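Local structure of periplasmic branched-chain amino acid-binding protein (Burkholderia mallei, 3I09) at residues V248-W253 and M333-V338. The protein probably binds branched-chain amino acids or related small carboxylates in the periplasm as the solute receptor of an ABC transporter, and here holds acetoacetic acid. Numbering follows the deposited sequence.
Sequences VLTDSW and MYLMEV
Strands 248-251 and 333-338 pair antiparallel in the small sheet of this type I periplasmic binding protein, Leu-249 facing Met-336 and Asp-251 facing Tyr-334 as hydrogen-bonded pairs. Each pair closes two backbone bonds, the one from Leu-249 N to Met-336 O at 2.8 Å. Thr-250 CA, between these pairs, makes a C-H...O contact with Tyr-334 O, and Val-248 CA, beyond the first pair, one with Met-336 O.

The face bearing Val-248, Thr-250 and Leu-335 turns to helix 124-137. Val-248 CG1, anti to its backbone N (chi1 172°), presses on Leu-335 CD1 at 3.4 Å, tighter than usual van der Waals contact, while Thr-250 OG1 hydrogen-bonds to Thr-131 of that helix. On the other face the bend at chi3 (-65°) brings the selenomethionine methyl CE of Met-336 against both Asp-251 CB, 4.0 Å away, and Leu-249 CD1. The second leucine methyl, CD2, meets Val-338 CG2 at 3.7 Å, the two side chains crossing at about a right angle.

Past the strand end, selenium SE of Met-333 touches Ser-252 CB at 3.7 Å, and the edge of the Tyr-334 ring lies against the backbone, CE2 3.6 Å from Ser-252 O. The Asp-251 side chain lies about 10 Å from the bound acetoacetic acid. Its OD1 accepts both Ser-252 N, on its anti side at 2.8 Å, and Ser-278 OG. Two donors on one buried carboxylate oxygen should stabilise its negative charge and fix the turn out of the strand toward helix 278-297.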
ATOM      1  N   VAL A 248      -1.450  17.224   0.477  1.00 13.76           N
ATOM      2  CA  VAL A 248      -2.667  16.427   0.419  1.00 15.00           C
ATOM      3  C   VAL A 248      -2.292  15.001   0.028  1.00 15.54           C
ATOM      4  O   VAL A 248      -1.464  14.746  -0.875  1.00 15.16           O
ATOM      5  CB  VAL A 248      -3.659  17.041  -0.551  1.00 16.77           C
ATOM      6  CG1 VAL A 248      -4.821  16.127  -0.763  1.00 18.17           C
ATOM      7  CG2 VAL A 248      -4.122  18.454  -0.020  1.00 18.88           C
ATOM      8  N   LEU A 249      -2.852  14.043   0.740  1.00 15.16           N
ATOM      9  CA  LEU A 249      -2.519  12.662   0.466  1.00 15.63           C
ATOM     10  C   LEU A 249      -3.748  11.777   0.618  1.00 14.98           C
ATOM     11  O   LEU A 249      -4.750  12.185   1.216  1.00 14.09           O
ATOM     12  CB  LEU A 249      -1.360  12.207   1.354  1.00 17.36           C
ATOM     13  CG  LEU A 249      -1.535  12.314   2.834  1.00 18.31           C
ATOM     14  CD1 LEU A 249      -2.139  11.035   3.248  1.00 20.21           C
ATOM     15  CD2 LEU A 249      -0.178  12.557   3.582  1.00 19.82           C
ATOM     16  N   THR A 250      -3.646  10.574   0.062  1.00 14.20           N
ATOM     17  CA  THR A 250      -4.681   9.570   0.132  1.00 13.70           C
ATOM     18  C   THR A 250      -4.148   8.408   0.955  1.00 15.27           C
ATOM     19  O   THR A 250      -3.049   7.912   0.664  1.00 14.47           O
ATOM     20  CB  THR A 250      -5.095   9.070  -1.279  1.00 15.13           C
ATOM     21  OG1 THR A 250      -5.662  10.146  -1.993  1.00 15.67           O
ATOM     22  CG2 THR A 250      -6.174   8.008  -1.207  1.00 13.57           C
ATOM     23  N   ASP A 251      -4.889   7.975   1.975  1.00 14.42           N
ATOM     24  CA  ASP A 251      -4.429   6.796   2.761  1.00 15.35           C
ATOM     25  C   ASP A 251      -5.619   5.953   3.147  1.00 13.54           C
ATOM     26  O   ASP A 251      -6.748   6.409   3.058  1.00 12.38           O
ATOM     27  CB  ASP A 251      -3.607   7.209   3.990  1.00 17.69           C
ATOM     28  CG  ASP A 251      -2.555   6.092   4.451  1.00 22.47           C
ATOM     29  OD1 ASP A 251      -2.659   4.905   4.046  1.00 26.43           O
ATOM     30  OD2 ASP A 251      -1.559   6.432   5.149  1.00 24.75           O
ATOM     31  N   SER A 252      -5.382   4.715   3.578  1.00 11.70           N
ATOM     32  CA  SER A 252      -6.479   3.820   3.909  1.00 11.33           C
ATOM     33  C   SER A 252      -6.826   3.760   5.376  1.00 12.35           C
ATOM     34  O   SER A 252      -7.845   3.176   5.729  1.00 11.72           O
ATOM     35  CB  SER A 252      -6.166   2.389   3.421  1.00 13.17           C
ATOM     36  OG  SER A 252      -5.113   1.812   4.171  1.00 11.84           O
ATOM     37  N   TRP A 253      -5.952   4.274   6.242  1.00 10.97           N
ATOM     38  CA  TRP A 253      -6.117   4.109   7.703  1.00 11.89           C
ATOM     39  C   TRP A 253      -5.174   5.049   8.405  1.00 12.24           C
ATOM     40  O   TRP A 253      -4.094   5.358   7.884  1.00 13.87           O
ATOM     41  CB  TRP A 253      -5.783   2.679   8.087  1.00 10.99           C
ATOM     42  CG  TRP A 253      -6.045   2.295   9.496  1.00 10.93           C
ATOM     43  CD1 TRP A 253      -7.205   1.780   9.990  1.00 13.44           C
ATOM     44  CD2 TRP A 253      -5.123   2.336  10.588  1.00 11.10           C
ATOM     45  NE1 TRP A 253      -7.073   1.505  11.336  1.00 15.23           N
ATOM     46  CE2 TRP A 253      -5.790   1.825  11.720  1.00 12.31           C
ATOM     47  CE3 TRP A 253      -3.795   2.756  10.722  1.00 11.83           C
ATOM     48  CZ2 TRP A 253      -5.178   1.752  12.983  1.00 10.72           C
ATOM     49  CZ3 TRP A 253      -3.167   2.615  11.965  1.00 11.88           C
ATOM     50  CH2 TRP A 253      -3.862   2.153  13.075  1.00 10.49           C
HETATM   51  N   MSE A 333     -11.555   5.090   1.429  1.00 12.21           N
HETATM   52  CA  MSE A 333     -10.249   5.699   1.481  1.00 12.58           C
HETATM   53  C   MSE A 333     -10.413   7.122   2.047  1.00 12.78           C
HETATM   54  O   MSE A 333     -11.546   7.659   2.092  1.00 13.73           O
HETATM   55  CB  MSE A 333      -9.628   5.716   0.081  1.00 12.64           C
HETATM   56  CG  MSE A 333      -9.408   4.347  -0.525  1.00 11.46           C
HETATM   57 SE   MSE A 333      -8.032   3.245   0.403  0.75 14.35          SE
HETATM   58  CE  MSE A 333      -6.533   4.137  -0.194  1.00 13.84           C
ATOM     59  N   TYR A 334      -9.310   7.732   2.493  1.00 13.17           N
ATOM     60  CA  TYR A 334      -9.335   9.049   3.141  1.00 12.64           C
ATOM     61  C   TYR A 334      -8.399  10.011   2.431  1.00 12.93           C
ATOM     62  O   TYR A 334      -7.208   9.706   2.253  1.00 15.29           O
ATOM     63  CB  TYR A 334      -8.938   8.923   4.630  1.00 12.58           C
ATOM     64  CG  TYR A 334      -9.851   7.937   5.311  1.00 13.94           C
ATOM     65  CD1 TYR A 334     -11.139   8.304   5.655  1.00 16.92           C
ATOM     66  CD2 TYR A 334      -9.474   6.603   5.479  1.00 16.07           C
ATOM     67  CE1 TYR A 334     -12.018   7.414   6.199  1.00 19.19           C
ATOM     68  CE2 TYR A 334     -10.346   5.692   6.018  1.00 19.60           C
ATOM     69  CZ  TYR A 334     -11.615   6.100   6.379  1.00 20.97           C
ATOM     70  OH  TYR A 334     -12.504   5.200   6.898  1.00 24.31           O
ATOM     71  N   LEU A 335      -8.926  11.170   2.066  1.00 13.18           N
ATOM     72  CA  LEU A 335      -8.127  12.297   1.562  1.00 13.09           C
ATOM     73  C   LEU A 335      -7.779  13.119   2.790  1.00 14.17           C
ATOM     74  O   LEU A 335      -8.673  13.582   3.500  1.00 14.21           O
ATOM     75  CB  LEU A 335      -8.951  13.139   0.604  1.00 14.19           C
ATOM     76  CG  LEU A 335      -8.202  14.243  -0.147  1.00 15.03           C
ATOM     77  CD1 LEU A 335      -7.142  13.596  -1.084  1.00 13.41           C
ATOM     78  CD2 LEU A 335      -9.164  15.130  -0.923  1.00 17.76           C
HETATM   79  N   MSE A 336      -6.488  13.275   3.061  1.00 14.41           N
HETATM   80  CA  MSE A 336      -6.034  14.012   4.229  1.00 15.28           C
HETATM   81  C   MSE A 336      -5.095  15.122   3.890  1.00 14.48           C
HETATM   82  O   MSE A 336      -4.465  15.133   2.813  1.00 13.31           O
HETATM   83  CB  MSE A 336      -5.391  13.015   5.160  1.00 15.57           C
HETATM   84  CG  MSE A 336      -6.510  12.009   5.352  1.00 21.89           C
HETATM   85 SE   MSE A 336      -6.396  11.102   6.800  0.75 27.75          SE
HETATM   86  CE  MSE A 336      -4.813  10.277   6.278  1.00 19.83           C
ATOM     87  N   GLU A 337      -5.034  16.094   4.797  1.00 13.90           N
ATOM     88  CA  GLU A 337      -4.076  17.160   4.657  1.00 13.25           C
ATOM     89  C   GLU A 337      -3.133  17.113   5.858  1.00 12.07           C
ATOM     90  O   GLU A 337      -3.571  16.929   6.990  1.00 12.98           O
ATOM     91  CB  GLU A 337      -4.768  18.529   4.533  1.00 14.07           C
ATOM     92  CG  GLU A 337      -3.781  19.646   4.341  1.00 15.43           C
ATOM     93  CD  GLU A 337      -4.415  21.053   4.208  1.00 20.51           C
ATOM     94  OE1 GLU A 337      -5.515  21.267   4.759  1.00 22.60           O
ATOM     95  OE2 GLU A 337      -3.757  21.943   3.611  1.00 17.95           O
ATOM     96  N   VAL A 338      -1.836  17.284   5.606  1.00 11.96           N
ATOM     97  CA  VAL A 338      -0.846  17.251   6.678  1.00 11.42           C
ATOM     98  C   VAL A 338      -0.947  18.545   7.466  1.00 11.05           C
ATOM     99  O   VAL A 338      -1.032  19.645   6.884  1.00 11.82           O
ATOM    100  CB  VAL A 338       0.574  17.058   6.146  1.00 12.07           C
ATOM    101  CG1 VAL A 338       1.558  17.086   7.325  1.00 10.45           C
ATOM    102  CG2 VAL A 338       0.653  15.736   5.310  1.00 11.80           C
TER